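Local coordinates for microcompartments protein (Halothece sp. PCC 7418, PDB 5VGU) that probably builds the shell of beta-carboxysomes as CcmK4, a BMC-domain protein that forms hexamers and, together with CcmK3, heterohexamers, at residues S2-V6 and I79-H83; S8-F14 and S40-I46; V30-G34 and I92-V98; A19-M24 and A60-V65. All coordinates share one frame; numbering follows the deposited sequence.

Interaction 1 (S2-V6 and I79-H83); sequences SLDAV and IPRPH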
loop_
_atom_site.group_PDB
_atom_site.type_symbol
_atom_site.label_atom_id
_atom_site.label_comp_id
_atom_site.label_asym_id
_atom_site.label_seq_id
_atom_site.Cartn_x
_atom_site.Cartn_y
_atom_site.Cartn_z
ATOM N N SER A 2 -28.299 -8.177 -6.613
ATOM C CA SER A 2 -28.770 -8.119 -7.998
ATOM C C SER A 2 -28.183 -9.276 -8.786
ATOM O O SER A 2 -27.017 -9.632 -8.593
ATOM C CB SER A 2 -28.362 -6.794 -8.664
ATOM O OG SER A 2 -28.761 -6.752 -10.029
ATOM N N LEU A 3 -28.959 -9.849 -9.699
ATOM C CA LEU A 3 -28.430 -10.887 -10.572
ATOM C C LEU A 3 -27.905 -10.334 -11.895
ATOM O O LEU A 3 -27.504 -11.119 -12.767
ATOM C CB LEU A 3 -29.484 -11.976 -10.822
ATOM C CG LEU A 3 -29.859 -12.806 -9.576
ATOM C CD1 LEU A 3 -30.970 -13.812 -9.894
ATOM C CD2 LEU A 3 -28.664 -13.514 -8.921
ATOM N N ASP A 4 -27.883 -9.004 -12.056
ATOM C CA ASP A 4 -27.277 -8.390 -13.231
ATOM C C ASP A 4 -25.850 -8.882 -13.409
ATOM O O ASP A 4 -25.128 -9.134 -12.434
ATOM C CB ASP A 4 -27.245 -6.855 -13.105
ATOM C CG ASP A 4 -28.594 -6.206 -13.333
ATOM O OD1 ASP A 4 -29.579 -6.918 -13.607
ATOM O OD2 ASP A 4 -28.663 -4.972 -13.229
ATOM N N ALA A 5 -25.419 -8.946 -14.666
ATOM C CA ALA A 5 -24.044 -9.301 -14.975
ATOM C C ALA A 5 -23.078 -8.304 -14.359
ATOM O O ALA A 5 -23.429 -7.154 -14.057
ATOM C CB ALA A 5 -23.807 -9.346 -16.474
ATOM N N VAL A 6 -21.846 -8.756 -14.181
ATOM C CA VAL A 6 -20.773 -7.890 -13.713
ATOM C C VAL A 6 -19.641 -7.917 -14.737
ATOM O O VAL A 6 -19.292 -8.968 -15.286
ATOM C CB VAL A 6 -20.313 -8.269 -12.275
ATOM C CG1 VAL A 6 -19.940 -9.665 -12.134
ATOM C CG2 VAL A 6 -19.128 -7.390 -11.821
ATOM N N ILE A 79 -18.751 -11.730 -15.670
ATOM C CA ILE A 79 -19.437 -12.768 -14.912
ATOM C C ILE A 79 -20.927 -12.571 -15.161
ATOM O O ILE A 79 -21.543 -11.666 -14.576
ATOM C CB ILE A 79 -19.116 -12.698 -13.412
ATOM C CG1 ILE A 79 -17.606 -12.704 -13.167
ATOM C CG2 ILE A 79 -19.839 -13.800 -12.640
ATOM C CD1 ILE A 79 -16.897 -13.894 -13.703
ATOM N N PRO A 80 -21.557 -13.421 -15.974
ATOM C CA PRO A 80 -22.903 -13.089 -16.446
ATOM C C PRO A 80 -23.953 -13.000 -15.374
ATOM O O PRO A 80 -24.944 -12.281 -15.596
ATOM C CB PRO A 80 -23.197 -14.206 -17.450
ATOM C CG PRO A 80 -21.865 -14.578 -17.973
ATOM C CD PRO A 80 -20.923 -14.454 -16.810
ATOM N N ARG A 81 -23.824 -13.738 -14.261
ATOM C CA ARG A 81 -24.902 -13.792 -13.284
ATOM C C ARG A 81 -24.341 -14.148 -11.905
ATOM O O ARG A 81 -24.453 -15.307 -11.466
ATOM C CB ARG A 81 -25.925 -14.824 -13.763
ATOM C CG ARG A 81 -27.260 -14.770 -13.115
ATOM C CD ARG A 81 -28.190 -15.678 -13.926
ATOM N NE ARG A 81 -29.574 -15.520 -13.506
ATOM C CZ ARG A 81 -30.387 -14.563 -13.949
ATOM N NH1 ARG A 81 -29.959 -13.655 -14.824
ATOM N NH2 ARG A 81 -31.635 -14.522 -13.511
ATOM N N PRO A 82 -23.763 -13.183 -11.189
ATOM C CA PRO A 82 -22.980 -13.509 -9.983
ATOM C C PRO A 82 -23.816 -13.992 -8.804
ATOM O O PRO A 82 -24.921 -13.515 -8.549
ATOM C CB PRO A 82 -22.292 -12.173 -9.655
ATOM C CG PRO A 82 -23.226 -11.142 -10.210
ATOM C CD PRO A 82 -23.780 -11.733 -11.468
ATOM N N HIS A 83 -23.252 -14.948 -8.069
ATOM C CA HIS A 83 -23.857 -15.436 -6.838
ATOM C C HIS A 83 -23.896 -14.319 -5.802
ATOM O O HIS A 83 -22.946 -13.528 -5.669
ATOM C CB HIS A 83 -23.028 -16.625 -6.323
ATOM C CG HIS A 83 -23.673 -17.425 -5.233
ATOM N ND1 HIS A 83 -23.744 -16.998 -3.924
ATOM C CD2 HIS A 83 -24.248 -18.655 -5.256
ATOM C CE1 HIS A 83 -24.348 -17.917 -3.189
ATOM N NE2 HIS A 83 -24.666 -18.934 -3.974
HETATM O O HOH W 1 -25.866 -11.494 -6.939
HETATM O O HOH W 2 -27.330 -12.017 -15.339
#

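Interaction 2 (S8-F14 and S40-I46); sequences SLETKGF and SARFTII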
loop_
_atom_site.group_PDB
_atom_site.type_symbol
_atom_site.label_atom_id
_atom_site.label_comp_id
_atom_site.label_asym_id
_atom_site.label_seq_id
_atom_site.Cartn_x
_atom_site.Cartn_y
_atom_site.Cartn_z
ATOM N N SER A 8 -15.597 -6.441 -15.102
ATOM C CA SER A 8 -14.483 -5.867 -14.376
ATOM C C SER A 8 -13.306 -5.735 -15.320
ATOM O O SER A 8 -12.982 -6.675 -16.051
ATOM C CB SER A 8 -14.104 -6.736 -13.156
ATOM O OG SER A 8 -13.028 -6.138 -12.440
ATOM N N LEU A 9 -12.661 -4.582 -15.264
ATOM C CA LEU A 9 -11.537 -4.250 -16.124
ATOM C C LEU A 9 -10.483 -3.548 -15.283
ATOM O O LEU A 9 -10.809 -2.678 -14.471
ATOM C CB LEU A 9 -12.020 -3.372 -17.292
ATOM C CG LEU A 9 -10.996 -2.866 -18.300
ATOM C CD1 LEU A 9 -11.668 -2.691 -19.642
ATOM C CD2 LEU A 9 -10.387 -1.551 -17.840
ATOM N N GLU A 10 -9.218 -3.890 -15.515
ATOM C CA GLU A 10 -8.119 -3.372 -14.718
ATOM C C GLU A 10 -7.019 -2.869 -15.639
ATOM O O GLU A 10 -6.611 -3.581 -16.566
ATOM C CB GLU A 10 -7.605 -4.478 -13.766
ATOM C CG GLU A 10 -6.537 -4.089 -12.778
ATOM C CD GLU A 10 -6.277 -5.198 -11.759
ATOM O OE1 GLU A 10 -7.256 -5.692 -11.162
ATOM O OE2 GLU A 10 -5.092 -5.552 -11.560
ATOM N N THR A 11 -6.545 -1.640 -15.388
ATOM C CA THR A 11 -5.507 -1.011 -16.196
ATOM C C THR A 11 -4.271 -0.709 -15.361
ATOM O O THR A 11 -4.324 -0.582 -14.137
ATOM C CB THR A 11 -5.985 0.307 -16.827
ATOM O OG1 THR A 11 -6.286 1.267 -15.800
ATOM C CG2 THR A 11 -7.230 0.104 -17.684
ATOM N N LYS A 12 -3.150 -0.553 -16.054
ATOM C CA LYS A 12 -1.985 0.096 -15.477
ATOM C C LYS A 12 -2.180 1.600 -15.629
ATOM O O LYS A 12 -2.274 2.105 -16.755
ATOM C CB LYS A 12 -0.711 -0.372 -16.178
ATOM C CG LYS A 12 0.589 0.098 -15.513
ATOM C CD LYS A 12 0.834 -0.619 -14.194
ATOM C CE LYS A 12 2.291 -0.523 -13.784
ATOM N NZ LYS A 12 2.616 -1.512 -12.711
ATOM N N GLY A 13 -2.258 2.305 -14.506
ATOM C CA GLY A 13 -2.456 3.747 -14.498
ATOM C C GLY A 13 -3.921 4.122 -14.407
ATOM O O GLY A 13 -4.810 3.423 -14.901
ATOM N N PHE A 14 -4.173 5.273 -13.774
ATOM C CA PHE A 14 -5.528 5.748 -13.562
ATOM C C PHE A 14 -6.136 6.303 -14.851
ATOM O O PHE A 14 -7.311 6.036 -15.135
ATOM C CB PHE A 14 -5.541 6.794 -12.442
ATOM C CG PHE A 14 -6.898 7.377 -12.189
ATOM C CD1 PHE A 14 -7.825 6.713 -11.408
ATOM C CD2 PHE A 14 -7.272 8.567 -12.803
ATOM C CE1 PHE A 14 -9.102 7.249 -11.215
ATOM C CE2 PHE A 14 -8.529 9.104 -12.601
ATOM C CZ PHE A 14 -9.440 8.449 -11.810
ATOM N N SER A 40 0.377 -1.159 -7.082
ATOM C CA SER A 40 1.296 -1.158 -8.223
ATOM C C SER A 40 0.760 -0.329 -9.388
ATOM O O SER A 40 0.960 -0.667 -10.556
ATOM C CB SER A 40 1.602 -2.583 -8.674
ATOM O OG SER A 40 2.332 -3.238 -7.658
ATOM N N ALA A 41 0.088 0.771 -9.056
ATOM C CA ALA A 41 -0.507 1.698 -10.013
ATOM C C ALA A 41 -1.524 1.021 -10.916
ATOM O O ALA A 41 -1.792 1.509 -12.015
ATOM C CB ALA A 41 0.556 2.413 -10.861
ATOM N N ARG A 42 -2.112 -0.088 -10.476
ATOM C CA ARG A 42 -3.214 -0.710 -11.200
ATOM C C ARG A 42 -4.545 -0.319 -10.554
ATOM O O ARG A 42 -4.639 -0.144 -9.328
ATOM C CB ARG A 42 -3.020 -2.224 -11.263
ATOM C CG ARG A 42 -1.954 -2.555 -12.313
ATOM C CD ARG A 42 -1.450 -3.970 -12.264
ATOM N NE ARG A 42 -2.511 -4.960 -12.408
ATOM C CZ ARG A 42 -2.327 -6.157 -12.947
ATOM N NH1 ARG A 42 -1.137 -6.509 -13.421
ATOM N NH2 ARG A 42 -3.330 -7.002 -13.025
ATOM N N PHE A 43 -5.552 -0.116 -11.405
ATOM C CA PHE A 43 -6.871 0.347 -11.001
ATOM C C PHE A 43 -7.904 -0.567 -11.647
ATOM O O PHE A 43 -7.780 -0.918 -12.825
ATOM C CB PHE A 43 -7.115 1.790 -11.415
ATOM C CG PHE A 43 -6.228 2.785 -10.700
ATOM C CD1 PHE A 43 -4.951 3.035 -11.142
ATOM C CD2 PHE A 43 -6.685 3.437 -9.578
ATOM C CE1 PHE A 43 -4.133 3.928 -10.483
ATOM C CE2 PHE A 43 -5.872 4.361 -8.919
ATOM C CZ PHE A 43 -4.601 4.596 -9.374
ATOM N N THR A 44 -8.897 -0.968 -10.863
ATOM C CA THR A 44 -9.970 -1.852 -11.301
ATOM C C THR A 44 -11.278 -1.078 -11.313
ATOM O O THR A 44 -11.587 -0.373 -10.352
ATOM C CB THR A 44 -10.123 -3.070 -10.360
ATOM O OG1 THR A 44 -8.843 -3.614 -10.027
ATOM C CG2 THR A 44 -10.983 -4.144 -10.969
ATOM N N ILE A 45 -12.082 -1.244 -12.362
ATOM C CA ILE A 45 -13.430 -0.691 -12.356
ATOM C C ILE A 45 -14.421 -1.835 -12.525
ATOM O O ILE A 45 -14.104 -2.870 -13.115
ATOM C CB ILE A 45 -13.650 0.391 -13.432
ATOM C CG1 ILE A 45 -13.129 -0.072 -14.810
ATOM C CG2 ILE A 45 -12.999 1.711 -12.983
ATOM C CD1 ILE A 45 -13.464 0.879 -15.932
ATOM N N ILE A 46 -15.636 -1.624 -12.013
ATOM C CA ILE A 46 -16.688 -2.636 -11.976
ATOM C C ILE A 46 -17.966 -2.012 -12.520
ATOM O O ILE A 46 -18.425 -0.974 -12.026
ATOM C CB ILE A 46 -16.925 -3.184 -10.556
ATOM C CG1 ILE A 46 -15.634 -3.810 -9.994
ATOM C CG2 ILE A 46 -18.034 -4.215 -10.565
ATOM C CD1 ILE A 46 -14.825 -2.854 -9.188
#

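Interaction 3 (V30-G34 and I92-V98); sequences VTLVG and IAYNENV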
loop_
_atom_site.group_PDB
_atom_site.type_symbol
_atom_site.label_atom_id
_atom_site.label_comp_id
_atom_site.label_asym_id
_atom_site.label_seq_id
_atom_site.Cartn_x
_atom_site.Cartn_y
_atom_site.Cartn_z
ATOM N N VAL A 30 -25.275 0.368 -18.824
ATOM C CA VAL A 30 -24.620 -0.205 -17.660
ATOM C C VAL A 30 -24.371 0.896 -16.644
ATOM O O VAL A 30 -24.357 2.088 -16.970
ATOM C CB VAL A 30 -23.295 -0.904 -18.027
ATOM C CG1 VAL A 30 -23.543 -2.006 -19.042
ATOM C CG2 VAL A 30 -22.256 0.090 -18.572
ATOM N N THR A 31 -24.150 0.469 -15.403
ATOM C CA THR A 31 -23.837 1.348 -14.287
ATOM C C THR A 31 -22.429 1.033 -13.793
ATOM O O THR A 31 -22.114 -0.126 -13.484
ATOM C CB THR A 31 -24.828 1.160 -13.131
ATOM O OG1 THR A 31 -26.175 1.383 -13.574
ATOM C CG2 THR A 31 -24.502 2.097 -11.995
ATOM N N LEU A 32 -21.599 2.063 -13.704
ATOM C CA LEU A 32 -20.320 1.960 -13.025
ATOM C C LEU A 32 -20.599 2.027 -11.534
ATOM O O LEU A 32 -21.170 3.012 -11.061
ATOM C CB LEU A 32 -19.394 3.095 -13.467
ATOM C CG LEU A 32 -18.051 3.194 -12.755
ATOM C CD1 LEU A 32 -17.135 2.039 -13.128
ATOM C CD2 LEU A 32 -17.432 4.576 -13.119
ATOM N N VAL A 33 -20.271 0.962 -10.802
ATOM C CA VAL A 33 -20.620 0.899 -9.386
ATOM C C VAL A 33 -19.446 1.196 -8.452
ATOM O O VAL A 33 -19.675 1.579 -7.291
ATOM C CB VAL A 33 -21.265 -0.464 -9.034
ATOM C CG1 VAL A 33 -22.480 -0.709 -9.902
ATOM C CG2 VAL A 33 -20.298 -1.616 -9.146
ATOM N N GLY A 34 -18.210 1.051 -8.911
ATOM C CA GLY A 34 -17.077 1.278 -8.025
ATOM C C GLY A 34 -15.760 1.061 -8.737
ATOM O O GLY A 34 -15.707 0.655 -9.906
ATOM N N ILE A 92 -18.638 -5.272 -5.688
ATOM C CA ILE A 92 -19.278 -5.286 -7.001
ATOM C C ILE A 92 -20.763 -4.963 -6.956
ATOM O O ILE A 92 -21.412 -4.989 -8.006
ATOM C CB ILE A 92 -19.066 -6.633 -7.719
ATOM C CG1 ILE A 92 -19.758 -7.783 -6.954
ATOM C CG2 ILE A 92 -17.583 -6.892 -7.920
ATOM C CD1 ILE A 92 -19.909 -9.061 -7.790
ATOM N N ALA A 93 -21.330 -4.687 -5.784
ATOM C CA ALA A 93 -22.759 -4.448 -5.664
ATOM C C ALA A 93 -23.129 -3.038 -6.122
ATOM O O ALA A 93 -22.318 -2.116 -6.088
ATOM C CB ALA A 93 -23.199 -4.661 -4.216
ATOM N N TYR A 94 -24.370 -2.887 -6.567
ATOM C CA TYR A 94 -24.969 -1.573 -6.650
ATOM C C TYR A 94 -24.957 -0.925 -5.267
ATOM O O TYR A 94 -24.913 -1.610 -4.238
ATOM C CB TYR A 94 -26.404 -1.667 -7.171
ATOM C CG TYR A 94 -26.567 -2.019 -8.626
ATOM C CD1 TYR A 94 -26.361 -1.072 -9.623
ATOM C CD2 TYR A 94 -26.988 -3.299 -9.009
ATOM C CE1 TYR A 94 -26.536 -1.380 -10.954
ATOM C CE2 TYR A 94 -27.165 -3.616 -10.342
ATOM C CZ TYR A 94 -26.946 -2.649 -11.311
ATOM O OH TYR A 94 -27.121 -2.943 -12.645
ATOM N N ASN A 95 -24.924 0.405 -5.250
ATOM C CA ASN A 95 -24.917 1.164 -4.006
ATOM C C ASN A 95 -25.752 2.430 -4.175
ATOM O O ASN A 95 -26.131 2.817 -5.282
ATOM C CB ASN A 95 -23.488 1.505 -3.574
ATOM C CG ASN A 95 -22.759 2.316 -4.621
ATOM O OD1 ASN A 95 -23.144 3.442 -4.901
ATOM N ND2 ASN A 95 -21.726 1.735 -5.227
ATOM N N GLU A 96 -26.044 3.089 -3.049
ATOM C CA GLU A 96 -26.958 4.227 -3.108
ATOM C C GLU A 96 -26.361 5.404 -3.884
ATOM O O GLU A 96 -27.114 6.188 -4.478
ATOM C CB GLU A 96 -27.353 4.624 -1.684
ATOM C CG GLU A 96 -26.214 5.219 -0.843
ATOM C CD GLU A 96 -26.526 5.247 0.658
ATOM O OE1 GLU A 96 -26.959 6.299 1.172
ATOM O OE2 GLU A 96 -26.330 4.212 1.324
ATOM N N ASN A 97 -25.033 5.496 -3.955
ATOM C CA ASN A 97 -24.387 6.577 -4.707
ATOM C C ASN A 97 -24.680 6.495 -6.207
ATOM O O ASN A 97 -24.644 7.518 -6.899
ATOM C CB ASN A 97 -22.883 6.519 -4.428
ATOM C CG ASN A 97 -22.128 7.713 -4.959
ATOM O OD1 ASN A 97 -22.606 8.842 -4.900
ATOM N ND2 ASN A 97 -20.922 7.467 -5.471
ATOM N N VAL A 98 -24.949 5.299 -6.745
ATOM C CA VAL A 98 -25.133 5.134 -8.182
ATOM C C VAL A 98 -26.550 4.694 -8.541
ATOM O O VAL A 98 -26.824 4.395 -9.701
ATOM C CB VAL A 98 -24.090 4.166 -8.779
ATOM C CG1 VAL A 98 -22.674 4.696 -8.551
ATOM C CG2 VAL A 98 -24.222 2.767 -8.192
HETATM O O HOH W 3 -27.279 -0.844 -14.736
#

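Interaction 4 (A19-M24 and A60-V65); sequences AAADAM and AGIHAV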
loop_
_atom_site.group_PDB
_atom_site.type_symbol
_atom_site.label_atom_id
_atom_site.label_comp_id
_atom_site.label_asym_id
_atom_site.label_seq_id
_atom_site.Cartn_x
_atom_site.Cartn_y
_atom_site.Cartn_z
ATOM N N ALA A 19 -10.594 6.513 -18.948
ATOM C CA ALA A 19 -11.014 6.361 -20.342
ATOM C C ALA A 19 -11.960 5.179 -20.522
ATOM O O ALA A 19 -12.983 5.286 -21.217
ATOM C CB ALA A 19 -9.789 6.206 -21.237
ATOM N N ALA A 20 -11.619 4.023 -19.936
ATOM C CA ALA A 20 -12.453 2.838 -20.098
ATOM C C ALA A 20 -13.825 3.028 -19.457
ATOM O O ALA A 20 -14.846 2.640 -20.035
ATOM C CB ALA A 20 -11.758 1.600 -19.508
ATOM N N ALA A 21 -13.865 3.602 -18.246
ATOM C CA ALA A 21 -15.137 3.779 -17.547
ATOM C C ALA A 21 -16.082 4.659 -18.345
ATOM O O ALA A 21 -17.277 4.364 -18.462
ATOM C CB ALA A 21 -14.901 4.398 -16.163
ATOM N N ASP A 22 -15.566 5.761 -18.883
ATOM C CA ASP A 22 -16.408 6.675 -19.645
ATOM C C ASP A 22 -16.950 5.999 -20.905
ATOM O O ASP A 22 -18.131 6.138 -21.233
ATOM C CB ASP A 22 -15.622 7.932 -19.985
ATOM C CG ASP A 22 -16.495 9.033 -20.523
ATOM O OD1 ASP A 22 -17.364 9.551 -19.780
ATOM O OD2 ASP A 22 -16.309 9.345 -21.712
ATOM N N ALA A 23 -16.111 5.247 -21.614
ATOM C CA ALA A 23 -16.590 4.545 -22.804
ATOM C C ALA A 23 -17.649 3.513 -22.452
ATOM O O ALA A 23 -18.646 3.360 -23.168
ATOM C CB ALA A 23 -15.419 3.895 -23.538
ATOM N N MET A 24 -17.461 2.801 -21.341
ATOM C CA MET A 24 -18.398 1.749 -20.959
ATOM C C MET A 24 -19.791 2.305 -20.745
ATOM O O MET A 24 -20.768 1.809 -21.331
ATOM C CB MET A 24 -17.905 1.055 -19.685
ATOM C CG MET A 24 -16.770 0.104 -19.886
ATOM S SD MET A 24 -16.085 -0.380 -18.282
ATOM C CE MET A 24 -15.273 -1.914 -18.697
ATOM N N ALA A 60 -16.214 -1.600 -25.671
ATOM C CA ALA A 60 -15.895 -0.185 -25.795
ATOM C C ALA A 60 -14.822 0.227 -24.789
ATOM O O ALA A 60 -13.929 1.025 -25.110
ATOM C CB ALA A 60 -17.159 0.649 -25.608
ATOM N N GLY A 61 -14.907 -0.294 -23.561
ATOM C CA GLY A 61 -13.907 0.026 -22.554
ATOM C C GLY A 61 -12.523 -0.481 -22.920
ATOM O O GLY A 61 -11.522 0.217 -22.736
ATOM N N ILE A 62 -12.446 -1.701 -23.434
ATOM C CA ILE A 62 -11.168 -2.265 -23.864
ATOM C C ILE A 62 -10.541 -1.387 -24.938
ATOM O O ILE A 62 -9.349 -1.067 -24.897
ATOM C CB ILE A 62 -11.372 -3.716 -24.347
ATOM C CG1 ILE A 62 -11.630 -4.642 -23.151
ATOM C CG2 ILE A 62 -10.189 -4.201 -25.195
ATOM C CD1 ILE A 62 -12.136 -5.990 -23.541
ATOM N N HIS A 63 -11.338 -0.990 -25.929
ATOM C CA HIS A 63 -10.804 -0.147 -26.989
ATOM C C HIS A 63 -10.437 1.241 -26.488
ATOM O O HIS A 63 -9.480 1.832 -26.991
ATOM C CB HIS A 63 -11.804 -0.100 -28.140
ATOM C CG HIS A 63 -11.826 -1.377 -28.923
ATOM N ND1 HIS A 63 -12.497 -2.501 -28.488
ATOM C CD2 HIS A 63 -11.205 -1.730 -30.072
ATOM C CE1 HIS A 63 -12.311 -3.483 -29.351
ATOM N NE2 HIS A 63 -11.534 -3.040 -30.324
ATOM N N ALA A 64 -11.141 1.761 -25.476
ATOM C CA ALA A 64 -10.830 3.096 -24.980
ATOM C C ALA A 64 -9.500 3.139 -24.244
ATOM O O ALA A 64 -8.879 4.209 -24.163
ATOM C CB ALA A 64 -11.928 3.608 -24.052
ATOM N N VAL A 65 -9.047 2.014 -23.677
ATOM C CA VAL A 65 -7.790 2.058 -22.939
ATOM C C VAL A 65 -6.654 2.532 -23.846
ATOM O O VAL A 65 -5.761 3.267 -23.409
ATOM C CB VAL A 65 -7.468 0.695 -22.299
ATOM C CG1 VAL A 65 -6.099 0.742 -21.672
ATOM C CG2 VAL A 65 -8.517 0.317 -21.237
#

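Interaction 1 (S2-V6 and I79-H83)
The aliphatic side chain of L3 covers the charged end of R81: L3 CB sits over the centre of the guanidinium, 4.1 Å above its plane, while L3 CD1 comes to 3.7 Å from R81 NH2. R81 gets there with CG opposite its own N (chi1 -164°) and the chain extended as far as NE. Further into the protein the two segments meet as strands of the BMC fold. V6 and I79 form an antiparallel hydrogen-bonded pair, V6 N giving to I79 O at 3.0 Å and I79 N to V6 O at 2.8 Å. Their side chains lie side by side, and V6 CG1, held between its own N and carbonyl carbon (chi1 54°), presses unusually close to I79 CB. Beyond this bridge the regular pairing stops. P82 has no N-H to give, and its ring instead lies against the opposite backbone, CD 3.1 Å from D4 O and CG 4.1 Å from V6 CG1. With an alanine in place of P82, the ring atoms at V6 CG1 and D4 O are lost, which would probably leave a gap between them and the loop backbone freer to move. One water donates to L3 O (2.7 Å) and accepts weakly from R81 NH1. The carbonyl oxygens of S2, D4 and A5 are collected by R48 of strand 42-49, and R81 O is met by K26 of a neighbouring subunit. Where strand pairing ends, then, carbonyl oxygens depend largely on basic side chains and water for partners, with apolar groups filling in between.

Interaction 2 (S8-F14 and S40-I46)
F43, E10 and R42 bury the most surface where strand 5-12 pairs antiparallel with strand 42-49 inside the BMC sheet. F43 shares its face with L9, T11 and I45, and its ring receives F14 in a T-shaped stack: F14 edge to F43 face, centroids 5.4 Å apart and planes at 78°, while F14 CB makes a CH-pi contact over the same ring. On the other face E10 is extended, CG opposite the backbone N (chi1 -175°). R42 grips E10 side-on with two nitrogens on one oxygen, OE2 2.8 Å from NE and 2.7 Å from NH2, near the guanidinium plane; the carboxylate is turned 66° against it. T44 OG1 donates to E10 OE1 at 2.9 Å from above the carboxylate plane, and F14 N of a neighbouring subunit donates to this oxygen too. Putting a leucine at E10 would probably leave the R42 guanidinium without its counter-charge and the T44 hydroxyl without its acceptor. K12 NZ reaches S40 O at 2.8 Å, and S40 packs on S40 of a neighbouring subunit, probably beside the hexamer pore. Four donors on one buried carboxylate suggest that E10 stays ionised, tying strand pairing to subunit assembly.

Interaction 3 (V30-G34 and I92-V98)
V33 contributes the largest share of the surface where strand 30-39, which flanks the BMC sheet within this chain, is covered by the loop joining helix 84-89 to helix 99-104. Its branched side chain fits into the bend of residues 92-95: CB lies 3.5 Å from A93 O, CG2 3.7 Å from I92 O, and CG1 meets Y94 CD1 obliquely at 3.9 Å. T31, two residues back on the strand, approaches the same ring at its edge, with OG1 close to the ring plane. The methyl of T31 turns instead to V98, CG2 to CB 3.8 Å, and V98 CG1 packs on L32 O. V98 marks the end of the loop, immediately before helix 99-104, so its side chain packs the start of that helix against the strand. Several partners around this shell hold Y94 in place. Its hydroxyl is hydrogen-bonded to D4 OD2, its ring forms a cation-pi contact with R102, and a water donating to Y94 OH also lies 2.7 Å from T31 OG1. R48, from the neighbouring strand 42-49, donates to I92 O and helps hold the loop. A neighbouring subunit packs here too, its V89 touching L32 and V98 and its N85 accepting from L32 N. The direct hydrogen bond across the contact comes from N95, whose CG is tucked between its backbone N and carbonyl carbon (chi1 59°). This brings ND2 within 2.9 Å of V33 O, on a lone pair in the carbonyl plane, with the oxygen 5° out of the amide plane but the bond bent (131° at the hydrogen).

Interaction 4 (A19-M24 and A60-V65)
M24 turns its CG opposite its own carbonyl carbon (chi1 -76°), which lays the start of an extended side chain along G61, CG 3.9 Å from G61 CA. V65 sets CG2 in the corresponding position, opposite the carbonyl carbon, and so meets A20 CB at 3.9 Å. Between these two, helix 14-27 crosses helix 51-65 in a roughly antiparallel sense, at 144° between the directions of the short segments, with axes only 7.5 Å apart. Small residues make this possible. G61 faces A20 and M24 where the backbones come nearest, and a CB on it would run into M24 CG. A20 CB rests on G61 O at 3.5 Å. A23 and A64 meet methyl to methyl, CB to CB 3.5 Å, and A64 CB also touches A19 O, while A19 CB lies against A64 O. A23 CB reaches A60 as well, at its carbonyl oxygen. Beneath, A20 and M24 pack on L9 and I45 of the sheet, as in the alpha/beta layering of BMC domains. Cohesion between the helices therefore rests on close methyl and backbone contact rather than polar bonding, with carbonyls such as A20 O and A60 O already engaged within their own helices.

Overall arrangement
Interactions 1, 2 and 3 share one antiparallel sheet, and interaction 4 lies against it. I46 joins three: its backbone pairs with V33 and G34 of interaction 3 (I46 O to V33 N 2.9 Å), while I46 CG2 packs on V6 CG2 of interaction 1 at 3.6 Å. Interactions 1 and 3, with centres about 13 Å apart, meet through D4 OD2 and Y94 OH at 2.6 Å, joining the N-terminus to the loop before the last helix. Interaction 4, about 12 Å from interaction 2 between centres, reaches it through I45 CD1 and M24 SD at 3.7 Å. In interaction 2, E10 bonds to F14 of a neighbouring subunit and S40 meets its counterpart, probably near the hexamer pore.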